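Local coordinates for protein PrgZ (Enterococcus faecalis, PDB 4FAJ) that binds a peptide pheromone as an extracellular, membrane-anchored receptor of the solute-binding protein 5 family, and probably serves peptide transport, at residues E349-K354 and G427-G432; G492-K497 and I522-V527; P69-D74 and I448-F453. All coordinates share one frame; numbering follows the deposited sequence.

Contact 1. Residues E349-K354 and G427-G432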
ATOM      1  N   GLU A 349      12.220  14.409  13.721  1.00 20.59           N
ATOM      2  CA  GLU A 349      12.764  15.529  12.955  1.00 21.72           C
ATOM      3  C   GLU A 349      14.202  15.273  12.525  1.00 21.97           C
ATOM      4  O   GLU A 349      14.569  15.578  11.394  1.00 21.89           O
ATOM      5  CB  GLU A 349      12.657  16.865  13.714  1.00 22.95           C
ATOM      6  CG  GLU A 349      11.218  17.314  14.017  1.00 24.36           C
ATOM      7  CD  GLU A 349      10.343  17.532  12.774  1.00 26.40           C
ATOM      8  OE1 GLU A 349      10.865  17.572  11.636  1.00 28.05           O
ATOM      9  OE2 GLU A 349       9.115  17.671  12.945  1.00 27.55           O
ATOM     10  N   SER A 350      15.017  14.710  13.414  0.50 22.13           N
ATOM     11  CA  SER A 350      16.392  14.352  13.057  0.50 22.36           C
ATOM     12  C   SER A 350      16.442  13.297  11.956  0.50 21.85           C
ATOM     13  O   SER A 350      17.249  13.400  11.030  0.50 22.04           O
ATOM     14  CB  SER A 350      17.168  13.866  14.279  0.50 22.56           C
ATOM     15  OG  SER A 350      17.412  14.942  15.160  0.50 23.20           O
ATOM     16  N   LEU A 351      15.566  12.301  12.036  1.00 21.32           N
ATOM     17  CA  LEU A 351      15.495  11.268  10.995  1.00 20.94           C
ATOM     18  C   LEU A 351      15.209  11.861   9.619  1.00 20.60           C
ATOM     19  O   LEU A 351      15.930  11.591   8.668  1.00 19.61           O
ATOM     20  CB  LEU A 351      14.409  10.236  11.332  1.00 21.00           C
ATOM     21  CG  LEU A 351      14.063   9.162  10.299  1.00 21.30           C
ATOM     22  CD1 LEU A 351      15.225   8.225  10.100  1.00 23.84           C
ATOM     23  CD2 LEU A 351      12.833   8.390  10.766  1.00 23.09           C
ATOM     24  N   VAL A 352      14.168  12.679   9.521  1.00 20.74           N
ATOM     25  CA  VAL A 352      13.748  13.202   8.217  1.00 21.55           C
ATOM     26  C   VAL A 352      14.709  14.272   7.680  1.00 22.97           C
ATOM     27  O   VAL A 352      14.929  14.352   6.465  1.00 23.02           O
ATOM     28  CB  VAL A 352      12.288  13.729   8.235  1.00 21.21           C
ATOM     29  CG1 VAL A 352      11.301  12.618   8.713  1.00 19.65           C
ATOM     30  CG2 VAL A 352      12.171  14.967   9.085  1.00 21.86           C
ATOM     31  N   LYS A 353      15.289  15.076   8.572  1.00 24.31           N
ATOM     32  CA  LYS A 353      16.224  16.138   8.162  1.00 26.12           C
ATOM     33  C   LYS A 353      17.581  15.594   7.701  1.00 26.58           C
ATOM     34  O   LYS A 353      18.143  16.059   6.700  1.00 27.40           O
ATOM     35  CB  LYS A 353      16.458  17.126   9.310  1.00 27.11           C
ATOM     36  CG  LYS A 353      15.277  18.058   9.592  1.00 29.96           C
ATOM     37  CD  LYS A 353      15.464  18.877  10.885  1.00 33.48           C
ATOM     38  CE  LYS A 353      16.758  19.681  10.881  1.00 36.61           C
ATOM     39  NZ  LYS A 353      16.973  20.411   9.593  1.00 39.07           N
ATOM     40  N   LYS A 354      18.103  14.616   8.427  1.00 26.93           N
ATOM     41  CA  LYS A 354      19.478  14.161   8.243  1.00 28.10           C
ATOM     42  C   LYS A 354      19.526  12.886   7.430  1.00 27.62           C
ATOM     43  O   LYS A 354      20.213  12.825   6.419  1.00 28.67           O
ATOM     44  CB  LYS A 354      20.146  13.942   9.603  1.00 28.86           C
ATOM     45  CG  LYS A 354      20.001  15.118  10.547  1.00 31.10           C
ATOM     46  CD  LYS A 354      20.469  14.784  11.961  1.00 34.60           C
ATOM     47  CE  LYS A 354      20.162  15.933  12.932  1.00 36.72           C
ATOM     48  NZ  LYS A 354      20.293  15.540  14.374  1.00 37.91           N
ATOM     49  N   GLY A 427      16.626   1.642  10.069  1.00 16.97           N
ATOM     50  CA  GLY A 427      16.637   0.682  11.171  1.00 17.46           C
ATOM     51  C   GLY A 427      17.767   0.926  12.156  1.00 17.95           C
ATOM     52  O   GLY A 427      17.560   0.826  13.359  1.00 18.29           O
ATOM     53  N   GLU A 428      18.955   1.252  11.649  1.00 18.40           N
ATOM     54  CA  GLU A 428      20.106   1.555  12.516  1.00 19.58           C
ATOM     55  C   GLU A 428      19.954   2.875  13.266  1.00 19.77           C
ATOM     56  O   GLU A 428      20.414   3.007  14.414  1.00 20.41           O
ATOM     57  CB  GLU A 428      21.406   1.556  11.706  1.00 20.23           C
ATOM     58  CG  GLU A 428      21.786   0.160  11.219  1.00 21.97           C
ATOM     59  CD  GLU A 428      22.776   0.142  10.063  1.00 26.02           C
ATOM     60  OE1 GLU A 428      23.032   1.197   9.430  1.00 28.69           O
ATOM     61  OE2 GLU A 428      23.288  -0.961   9.766  1.00 28.49           O
ATOM     62  N   PHE A 429      19.332   3.856  12.621  1.00 19.42           N
ATOM     63  CA  PHE A 429      19.035   5.128  13.274  1.00 20.34           C
ATOM     64  C   PHE A 429      18.068   4.885  14.440  1.00 19.83           C
ATOM     65  O   PHE A 429      18.275   5.384  15.545  1.00 19.57           O
ATOM     66  CB  PHE A 429      18.427   6.124  12.272  1.00 20.37           C
ATOM     67  CG  PHE A 429      17.975   7.418  12.894  1.00 23.23           C
ATOM     68  CD1 PHE A 429      18.817   8.515  12.940  1.00 25.82           C
ATOM     69  CD2 PHE A 429      16.699   7.535  13.431  1.00 25.73           C
ATOM     70  CE1 PHE A 429      18.403   9.708  13.520  1.00 25.47           C
ATOM     71  CE2 PHE A 429      16.273   8.721  14.001  1.00 26.95           C
ATOM     72  CZ  PHE A 429      17.130   9.813  14.050  1.00 27.40           C
ATOM     73  N   LEU A 430      17.016   4.111  14.187  1.00 19.58           N
ATOM     74  CA  LEU A 430      16.033   3.813  15.227  1.00 19.69           C
ATOM     75  C   LEU A 430      16.658   3.024  16.366  1.00 20.20           C
ATOM     76  O   LEU A 430      16.384   3.283  17.547  1.00 20.53           O
ATOM     77  CB  LEU A 430      14.846   3.050  14.638  1.00 19.82           C
ATOM     78  CG  LEU A 430      13.990   3.889  13.683  1.00 19.83           C
ATOM     79  CD1 LEU A 430      12.987   3.009  12.942  1.00 20.62           C
ATOM     80  CD2 LEU A 430      13.284   5.031  14.415  1.00 19.80           C
ATOM     81  N   GLN A 431      17.494   2.059  16.010  1.00 19.93           N
ATOM     82  CA  GLN A 431      18.231   1.277  16.995  1.00 20.48           C
ATOM     83  C   GLN A 431      18.983   2.177  17.982  1.00 20.64           C
ATOM     84  O   GLN A 431      18.856   2.022  19.200  1.00 20.87           O
ATOM     85  CB  GLN A 431      19.185   0.327  16.274  1.00 21.04           C
ATOM     86  CG  GLN A 431      20.192  -0.377  17.158  1.00 21.64           C
ATOM     87  CD  GLN A 431      21.253  -1.073  16.337  1.00 23.69           C
ATOM     88  OE1 GLN A 431      21.804  -0.490  15.400  1.00 24.85           O
ATOM     89  NE2 GLN A 431      21.557  -2.305  16.684  1.00 24.32           N
ATOM     90  N   GLY A 432      19.745   3.129  17.454  1.00 20.62           N
ATOM     91  CA  GLY A 432      20.501   4.072  18.283  1.00 21.50           C
ATOM     92  C   GLY A 432      19.630   4.968  19.151  1.00 21.83           C
ATOM     93  O   GLY A 432      19.987   5.256  20.284  1.00 21.53           O
TER
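Helices 348-356 and 421-437 pack together as a helix pair beside the large mixed sheet, and L351 and F429 carry the contact between them. F429 reaches across with CG anti to its backbone N (chi1 175°), which directs the ring at the backbone and side chain of L351. The two side chains meet at a slant. The methyl CD1 of L351 lies over one face of the ring, 4.1 Å from the F429 centroid. It stands 27° off the ring normal, so this is a CH-pi contact. Closer in, L351 CB reaches F429 CE2 at 3.6 Å. The far end of the ring sits against the helix backbone, with F429 CZ 3.6 Å from L351 N. Between 349-354 and 427-432 the fit is apolar and rests on one ring. L351 also touches I530 and F531 of strand 528-539, and L430 touches I530, so both helices share a strand of the sheet beneath them. The outer side of the contact is different. S350 presents only CB to the ring edge, near its plane, while OG turns to polar partners within its own helix region. S350 is partly exposed and is modelled in two conformers, so its hydroxyl bonds are less certain. In one conformer K354 NZ donates to S350 OG at 3.0 Å, and D347 OD2 is a further partner. S350 CB stands 4.1 Å from F429 CZ.

Contact 2. Residues G492-K497 and I522-V527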
ATOM      1  N   GLY A 492       0.706  -6.602  14.146  1.00 18.19           N
ATOM      2  CA  GLY A 492       1.029  -6.617  15.568  1.00 18.01           C
ATOM      3  C   GLY A 492      -0.007  -7.247  16.488  1.00 17.94           C
ATOM      4  O   GLY A 492       0.287  -7.531  17.649  1.00 18.16           O
ATOM      5  N   GLY A 493      -1.215  -7.475  15.989  1.00 17.66           N
ATOM      6  CA  GLY A 493      -2.284  -8.044  16.812  1.00 17.78           C
ATOM      7  C   GLY A 493      -2.840  -7.099  17.869  1.00 17.35           C
ATOM      8  O   GLY A 493      -3.287  -7.540  18.924  1.00 18.49           O
ATOM      9  N   TYR A 494      -2.804  -5.798  17.601  1.00 16.69           N
ATOM     10  CA  TYR A 494      -3.471  -4.829  18.471  1.00 16.31           C
ATOM     11  C   TYR A 494      -4.984  -5.080  18.484  1.00 15.88           C
ATOM     12  O   TYR A 494      -5.570  -5.336  17.440  1.00 15.18           O
ATOM     13  CB  TYR A 494      -3.170  -3.409  17.986  1.00 15.88           C
ATOM     14  CG  TYR A 494      -3.996  -2.322  18.627  1.00 15.66           C
ATOM     15  CD1 TYR A 494      -3.647  -1.802  19.869  1.00 15.67           C
ATOM     16  CD2 TYR A 494      -5.113  -1.792  17.982  1.00 16.29           C
ATOM     17  CE1 TYR A 494      -4.398  -0.781  20.455  1.00 15.14           C
ATOM     18  CE2 TYR A 494      -5.877  -0.771  18.572  1.00 16.33           C
ATOM     19  CZ  TYR A 494      -5.503  -0.272  19.804  1.00 15.26           C
ATOM     20  OH  TYR A 494      -6.241   0.733  20.395  1.00 15.67           O
ATOM     21  N   SER A 495      -5.607  -5.012  19.664  1.00 16.39           N
ATOM     22  CA  SER A 495      -7.062  -5.146  19.763  1.00 16.18           C
ATOM     23  C   SER A 495      -7.677  -4.268  20.844  1.00 16.07           C
ATOM     24  O   SER A 495      -7.407  -4.425  22.046  1.00 16.50           O
ATOM     25  CB  SER A 495      -7.484  -6.594  20.025  1.00 16.64           C
ATOM     26  OG  SER A 495      -8.906  -6.677  20.053  1.00 16.88           O
ATOM     27  N   ASN A 496      -8.511  -3.345  20.401  1.00 15.07           N
ATOM     28  CA  ASN A 496      -9.303  -2.514  21.291  1.00 15.02           C
ATOM     29  C   ASN A 496     -10.707  -2.496  20.695  1.00 14.55           C
ATOM     30  O   ASN A 496     -10.909  -2.039  19.562  1.00 13.89           O
ATOM     31  CB  ASN A 496      -8.696  -1.116  21.405  1.00 14.65           C
ATOM     32  CG  ASN A 496      -9.487  -0.199  22.331  1.00 15.52           C
ATOM     33  OD1 ASN A 496     -10.711  -0.141  22.266  1.00 15.19           O
ATOM     34  ND2 ASN A 496      -8.784   0.534  23.187  1.00 16.13           N
ATOM     35  N   LYS A 497     -11.668  -3.035  21.437  1.00 15.35           N
ATOM     36  CA  LYS A 497     -13.034  -3.193  20.914  1.00 15.84           C
ATOM     37  C   LYS A 497     -13.753  -1.860  20.759  1.00 15.94           C
ATOM     38  O   LYS A 497     -14.657  -1.713  19.934  1.00 15.29           O
ATOM     39  CB  LYS A 497     -13.847  -4.096  21.830  1.00 16.95           C
ATOM     40  CG  LYS A 497     -13.248  -5.464  22.020  1.00 18.89           C
ATOM     41  CD  LYS A 497     -13.211  -6.224  20.722  1.00 21.51           C
ATOM     42  CE  LYS A 497     -12.772  -7.650  20.949  1.00 24.92           C
ATOM     43  NZ  LYS A 497     -13.576  -8.561  20.109  1.00 27.81           N
ATOM     44  N   ILE A 522      -3.346   5.817  19.506  1.00 13.45           N
ATOM     45  CA  ILE A 522      -2.111   6.475  19.957  1.00 13.67           C
ATOM     46  C   ILE A 522      -1.990   6.453  21.486  1.00 14.10           C
ATOM     47  O   ILE A 522      -0.897   6.215  22.032  1.00 13.38           O
ATOM     48  CB  ILE A 522      -2.004   7.910  19.386  1.00 13.76           C
ATOM     49  CG1 ILE A 522      -1.671   7.817  17.897  1.00 15.56           C
ATOM     50  CG2 ILE A 522      -0.945   8.723  20.141  1.00 12.75           C
ATOM     51  CD1 ILE A 522      -1.958   9.038  17.117  1.00 17.44           C
ATOM     52  N   ASN A 523      -3.114   6.634  22.176  1.00 14.36           N
ATOM     53  CA  ASN A 523      -3.119   6.586  23.634  1.00 15.33           C
ATOM     54  C   ASN A 523      -2.793   5.195  24.179  1.00 16.04           C
ATOM     55  O   ASN A 523      -2.187   5.076  25.237  1.00 15.03           O
ATOM     56  CB  ASN A 523      -4.463   7.067  24.182  1.00 15.64           C
ATOM     57  CG  ASN A 523      -4.682   8.550  23.943  1.00 16.65           C
ATOM     58  OD1 ASN A 523      -3.762   9.265  23.526  1.00 18.29           O
ATOM     59  ND2 ASN A 523      -5.878   9.023  24.229  1.00 16.46           N
ATOM     60  N   ASP A 524      -3.204   4.157  23.452  1.00 15.56           N
ATOM     61  CA  ASP A 524      -2.835   2.767  23.773  1.00 16.44           C
ATOM     62  C   ASP A 524      -1.410   2.459  23.301  1.00 16.39           C
ATOM     63  O   ASP A 524      -0.827   1.455  23.702  1.00 17.05           O
ATOM     64  CB  ASP A 524      -3.773   1.772  23.068  1.00 16.23           C
ATOM     65  CG  ASP A 524      -5.151   1.657  23.715  1.00 18.92           C
ATOM     66  OD1 ASP A 524      -5.354   2.145  24.843  1.00 19.58           O
ATOM     67  OD2 ASP A 524      -6.048   1.044  23.071  1.00 19.24           O
ATOM     68  N   MET A 525      -0.880   3.342  22.450  1.00 16.43           N
ATOM     69  CA  MET A 525       0.304   3.140  21.592  1.00 17.04           C
ATOM     70  C   MET A 525       0.376   1.753  20.961  1.00 16.25           C
ATOM     71  O   MET A 525       1.326   0.995  21.184  1.00 16.37           O
ATOM     72  CB  MET A 525       1.617   3.491  22.306  1.00 18.00           C
ATOM     73  CG  MET A 525       2.815   3.684  21.350  1.00 19.15           C
ATOM     74  SD  MET A 525       2.597   4.849  19.987  1.00 25.01           S
ATOM     75  CE  MET A 525       2.117   6.332  20.836  1.00 22.95           C
ATOM     76  N   GLY A 526      -0.634   1.451  20.160  1.00 15.33           N
ATOM     77  CA  GLY A 526      -0.728   0.179  19.459  1.00 14.95           C
ATOM     78  C   GLY A 526       0.137   0.079  18.214  1.00 14.59           C
ATOM     79  O   GLY A 526       0.357  -1.021  17.703  1.00 14.50           O
ATOM     80  N   VAL A 527       0.609   1.230  17.735  1.00 14.55           N
ATOM     81  CA  VAL A 527       1.499   1.342  16.577  1.00 14.55           C
ATOM     82  C   VAL A 527       2.243   2.676  16.714  1.00 14.66           C
ATOM     83  O   VAL A 527       1.670   3.633  17.234  1.00 15.25           O
ATOM     84  CB  VAL A 527       0.706   1.303  15.253  1.00 14.56           C
ATOM     85  CG1 VAL A 527      -0.095   2.611  15.033  1.00 13.97           C
ATOM     86  CG2 VAL A 527       1.627   1.008  14.086  1.00 14.12           C
TER
HETATM   87  O   HOH W   1      -5.787  -2.267  24.032  1.00 41.32           O
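Y494 and N496 both hold CG anti to the backbone N (chi1 169° and -180°), and this sends the phenol and the amide to one carboxylate, that of D524. D524 lies in the last turn of the helix that begins at 510. Its OD2 accepts two hydrogen bonds. Y494 OH donates to D524 OD2 at 2.7 Å, arriving on the anti side and somewhat out of the carboxylate plane. N496 ND2 donates to D524 OD2 at 2.8 Å, on the syn lone pair. That second bond is fairly straight, 156° at the hydrogen, and the amide and carboxylate are nearly coplanar. The phenol ring is turned well away from the carboxylate plane. Nearer the root of the ring, Y494 CD1 packs 3.6 Å from G526 CA, where the chain has left the helix. M525, with positive phi, is the C-prime residue of the Schellman motif that ends this helix, and G526 follows directly. N496 has a second task: it is the N-cap of helix 497-502, and its OD1 accepts from Y499 N. One amide thus caps the start of one helix and ties it to the end of another. D524 OD1 has a long, weak ion pair with K336. A water adds only weak bonds to D524 OD2 and S495 O. Two donors on one oxygen, with a lysine nearby, would probably stabilise D524 as a carboxylate, with the phenol acting as donor.

Contact 3. Residues P69-D74 and I448-F453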
ATOM      1  N   PRO A  69      11.599  -6.834  -5.771  1.00 19.00           N
ATOM      2  CA  PRO A  69      11.036  -7.704  -6.804  1.00 18.93           C
ATOM      3  C   PRO A  69       9.516  -7.731  -6.745  1.00 18.07           C
ATOM      4  O   PRO A  69       8.923  -7.373  -5.730  1.00 18.08           O
ATOM      5  CB  PRO A  69      11.604  -9.084  -6.465  1.00 19.23           C
ATOM      6  CG  PRO A  69      12.857  -8.779  -5.615  1.00 19.69           C
ATOM      7  CD  PRO A  69      12.440  -7.591  -4.824  1.00 19.33           C
ATOM      8  N   VAL A  70       8.897  -8.135  -7.845  1.00 18.06           N
ATOM      9  CA  VAL A  70       7.457  -8.351  -7.881  1.00 17.21           C
ATOM     10  C   VAL A  70       7.134  -9.488  -6.928  1.00 17.07           C
ATOM     11  O   VAL A  70       7.846 -10.478  -6.906  1.00 17.49           O
ATOM     12  CB  VAL A  70       7.004  -8.692  -9.308  1.00 17.86           C
ATOM     13  CG1 VAL A  70       5.577  -9.227  -9.315  1.00 15.86           C
ATOM     14  CG2 VAL A  70       7.132  -7.449 -10.207  1.00 17.87           C
ATOM     15  N   GLN A  71       6.083  -9.332  -6.125  1.00 16.64           N
ATOM     16  CA  GLN A  71       5.689 -10.333  -5.140  1.00 17.00           C
ATOM     17  C   GLN A  71       4.442 -11.144  -5.549  1.00 17.41           C
ATOM     18  O   GLN A  71       4.351 -12.330  -5.230  1.00 17.29           O
ATOM     19  CB  GLN A  71       5.419  -9.671  -3.801  1.00 16.72           C
ATOM     20  CG  GLN A  71       6.571  -8.881  -3.256  1.00 17.26           C
ATOM     21  CD  GLN A  71       7.748  -9.767  -2.922  1.00 19.68           C
ATOM     22  OE1 GLN A  71       7.604 -10.732  -2.178  1.00 21.45           O
ATOM     23  NE2 GLN A  71       8.911  -9.444  -3.462  1.00 20.60           N
ATOM     24  N   SER A  72       3.508 -10.510  -6.262  1.00 16.73           N
ATOM     25  CA  SER A  72       2.295 -11.171  -6.726  1.00 17.51           C
ATOM     26  C   SER A  72       1.887 -10.685  -8.121  1.00 17.21           C
ATOM     27  O   SER A  72       2.091  -9.513  -8.464  1.00 16.73           O
ATOM     28  CB  SER A  72       1.150 -10.928  -5.724  1.00 17.27           C
ATOM     29  OG  SER A  72      -0.083 -11.417  -6.218  1.00 20.19           O
ATOM     30  N   LEU A  73       1.333 -11.600  -8.915  1.00 17.41           N
ATOM     31  CA  LEU A  73       0.720 -11.277 -10.199  1.00 17.90           C
ATOM     32  C   LEU A  73      -0.798 -11.514 -10.173  1.00 18.23           C
ATOM     33  O   LEU A  73      -1.439 -11.588 -11.231  1.00 18.46           O
ATOM     34  CB  LEU A  73       1.361 -12.109 -11.310  1.00 18.52           C
ATOM     35  CG  LEU A  73       2.867 -11.982 -11.497  1.00 18.29           C
ATOM     36  CD1 LEU A  73       3.350 -12.976 -12.551  1.00 19.90           C
ATOM     37  CD2 LEU A  73       3.212 -10.563 -11.898  1.00 18.47           C
ATOM     38  N   ASP A  74      -1.363 -11.638  -8.976  1.00 18.47           N
ATOM     39  CA  ASP A  74      -2.781 -11.960  -8.795  1.00 18.87           C
ATOM     40  C   ASP A  74      -3.478 -10.843  -8.003  1.00 18.68           C
ATOM     41  O   ASP A  74      -3.157 -10.612  -6.831  1.00 18.88           O
ATOM     42  CB  ASP A  74      -2.919 -13.296  -8.070  1.00 19.40           C
ATOM     43  CG  ASP A  74      -4.373 -13.757  -7.910  1.00 20.11           C
ATOM     44  OD1 ASP A  74      -5.328 -13.061  -8.332  1.00 21.19           O
ATOM     45  OD2 ASP A  74      -4.561 -14.846  -7.331  1.00 21.21           O
ATOM     46  N   ILE A 448      16.152  -8.152   5.833  1.00 20.46           N
ATOM     47  CA  ILE A 448      15.727  -9.329   5.097  1.00 20.51           C
ATOM     48  C   ILE A 448      15.094  -8.976   3.753  1.00 20.17           C
ATOM     49  O   ILE A 448      14.613  -7.844   3.554  1.00 19.50           O
ATOM     50  CB  ILE A 448      14.725 -10.207   5.922  1.00 20.53           C
ATOM     51  CG1 ILE A 448      13.592  -9.360   6.513  1.00 20.30           C
ATOM     52  CG2 ILE A 448      15.456 -10.944   7.043  1.00 21.06           C
ATOM     53  CD1 ILE A 448      12.479 -10.185   7.125  1.00 21.06           C
ATOM     54  N   PRO A 449      15.093  -9.944   2.819  1.00 20.37           N
ATOM     55  CA  PRO A 449      14.418  -9.773   1.536  1.00 20.58           C
ATOM     56  C   PRO A 449      12.910  -9.582   1.680  1.00 20.11           C
ATOM     57  O   PRO A 449      12.308 -10.069   2.635  1.00 19.81           O
ATOM     58  CB  PRO A 449      14.712 -11.085   0.804  1.00 20.68           C
ATOM     59  CG  PRO A 449      15.875 -11.653   1.476  1.00 21.93           C
ATOM     60  CD  PRO A 449      15.752 -11.259   2.903  1.00 21.33           C
ATOM     61  N   ALA A 450      12.315  -8.919   0.699  1.00 20.06           N
ATOM     62  CA  ALA A 450      10.909  -8.535   0.745  1.00 20.10           C
ATOM     63  C   ALA A 450       9.954  -9.723   0.854  1.00 20.16           C
ATOM     64  O   ALA A 450       9.011  -9.668   1.635  1.00 19.39           O
ATOM     65  CB  ALA A 450      10.554  -7.680  -0.476  1.00 19.81           C
ATOM     66  N   ASN A 451      10.188 -10.788   0.088  1.00 20.88           N
ATOM     67  CA  ASN A 451       9.302 -11.961   0.161  1.00 21.43           C
ATOM     68  C   ASN A 451       9.333 -12.645   1.533  1.00 21.11           C
ATOM     69  O   ASN A 451       8.298 -13.084   2.022  1.00 21.93           O
ATOM     70  CB  ASN A 451       9.566 -12.964  -0.977  1.00 22.24           C
ATOM     71  CG  ASN A 451      10.919 -13.635  -0.891  1.00 23.45           C
ATOM     72  OD1 ASN A 451      11.905 -13.057  -0.424  1.00 25.34           O
ATOM     73  ND2 ASN A 451      10.977 -14.874  -1.362  1.00 27.43           N
ATOM     74  N   VAL A 452      10.510 -12.710   2.155  1.00 21.10           N
ATOM     75  CA  VAL A 452      10.656 -13.244   3.511  1.00 20.61           C
ATOM     76  C   VAL A 452       9.990 -12.319   4.551  1.00 20.23           C
ATOM     77  O   VAL A 452       9.320 -12.787   5.474  1.00 19.42           O
ATOM     78  CB  VAL A 452      12.147 -13.476   3.884  1.00 21.31           C
ATOM     79  CG1 VAL A 452      12.280 -13.946   5.328  1.00 20.32           C
ATOM     80  CG2 VAL A 452      12.800 -14.497   2.931  1.00 21.61           C
ATOM     81  N   PHE A 453      10.178 -11.013   4.381  1.00 19.78           N
ATOM     82  CA  PHE A 453       9.582 -10.011   5.263  1.00 19.90           C
ATOM     83  C   PHE A 453       8.045 -10.117   5.231  1.00 20.13           C
ATOM     84  O   PHE A 453       7.411 -10.176   6.275  1.00 20.18           O
ATOM     85  CB  PHE A 453      10.052  -8.608   4.835  1.00 19.31           C
ATOM     86  CG  PHE A 453       9.893  -7.533   5.881  1.00 18.61           C
ATOM     87  CD1 PHE A 453       9.193  -7.737   7.076  1.00 18.77           C
ATOM     88  CD2 PHE A 453      10.419  -6.268   5.634  1.00 19.38           C
ATOM     89  CE1 PHE A 453       9.054  -6.711   8.007  1.00 19.37           C
ATOM     90  CE2 PHE A 453      10.275  -5.242   6.565  1.00 18.79           C
ATOM     91  CZ  PHE A 453       9.584  -5.465   7.744  1.00 17.89           C
TER
HETATM   92  O   HOH W   2      11.721 -10.573  -2.610  1.00 27.84           O
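The amide of Q71 meets the first turn of helix 450-459 at A450 and N451, and its plane is turned 62° from the amide of N451. The two side chains cross at about a right angle, and the Q71 amide meets the CA and CB of N451, not its amide. It lies against the start of the helix. Q71 OE1 sits 3.1 Å from N451 CA and 3.2 Å from N451 CB, while Q71 NE2 is 3.8 Å from A450 CB. A bend at chi2 (-65°) folds the Q71 chain back on its own loop. There Q71 NE2 donates to P69 O at 3.1 Å, from above the carbonyl plane, which helps to set the turn of the amide. Q71 NE2 also donates to a water at 3.1 Å. The same water accepts from N451 N, also at 3.1 Å, so it bridges loop and helix. An N-H in the first turn has no helical acceptor, and the water supplies one. In the same helix, F453 packs on an apolar side chain of the bound peptide. The loop after strand 61-66 and the helix start after strand 442-448 approach each other beside that peptide, consistent with a contact between the two lobes of the solute-binding protein fold.

How the contacts relate
The three contacts do not touch; their nearest atoms are about 10 or 11 Å apart. All are partly buried, but the centre of contact 3 lies closest to the centre of the chain, about 13 Å away, against about 20 and 23 Å for contacts 2 and 1. Contacts 1 and 2 both adjoin strand 528-539: the helices of contact 1 rest on it, and segment 522-527 leads into it. Contact 3 instead joins parts far apart in sequence, and contact 1 is nested within the loop it closes. The chemistry changes accordingly. Contact 1 is apolar helix packing, contact 2 is a direct polar link between helix ends, and contact 3 combines close packing with a water bridge.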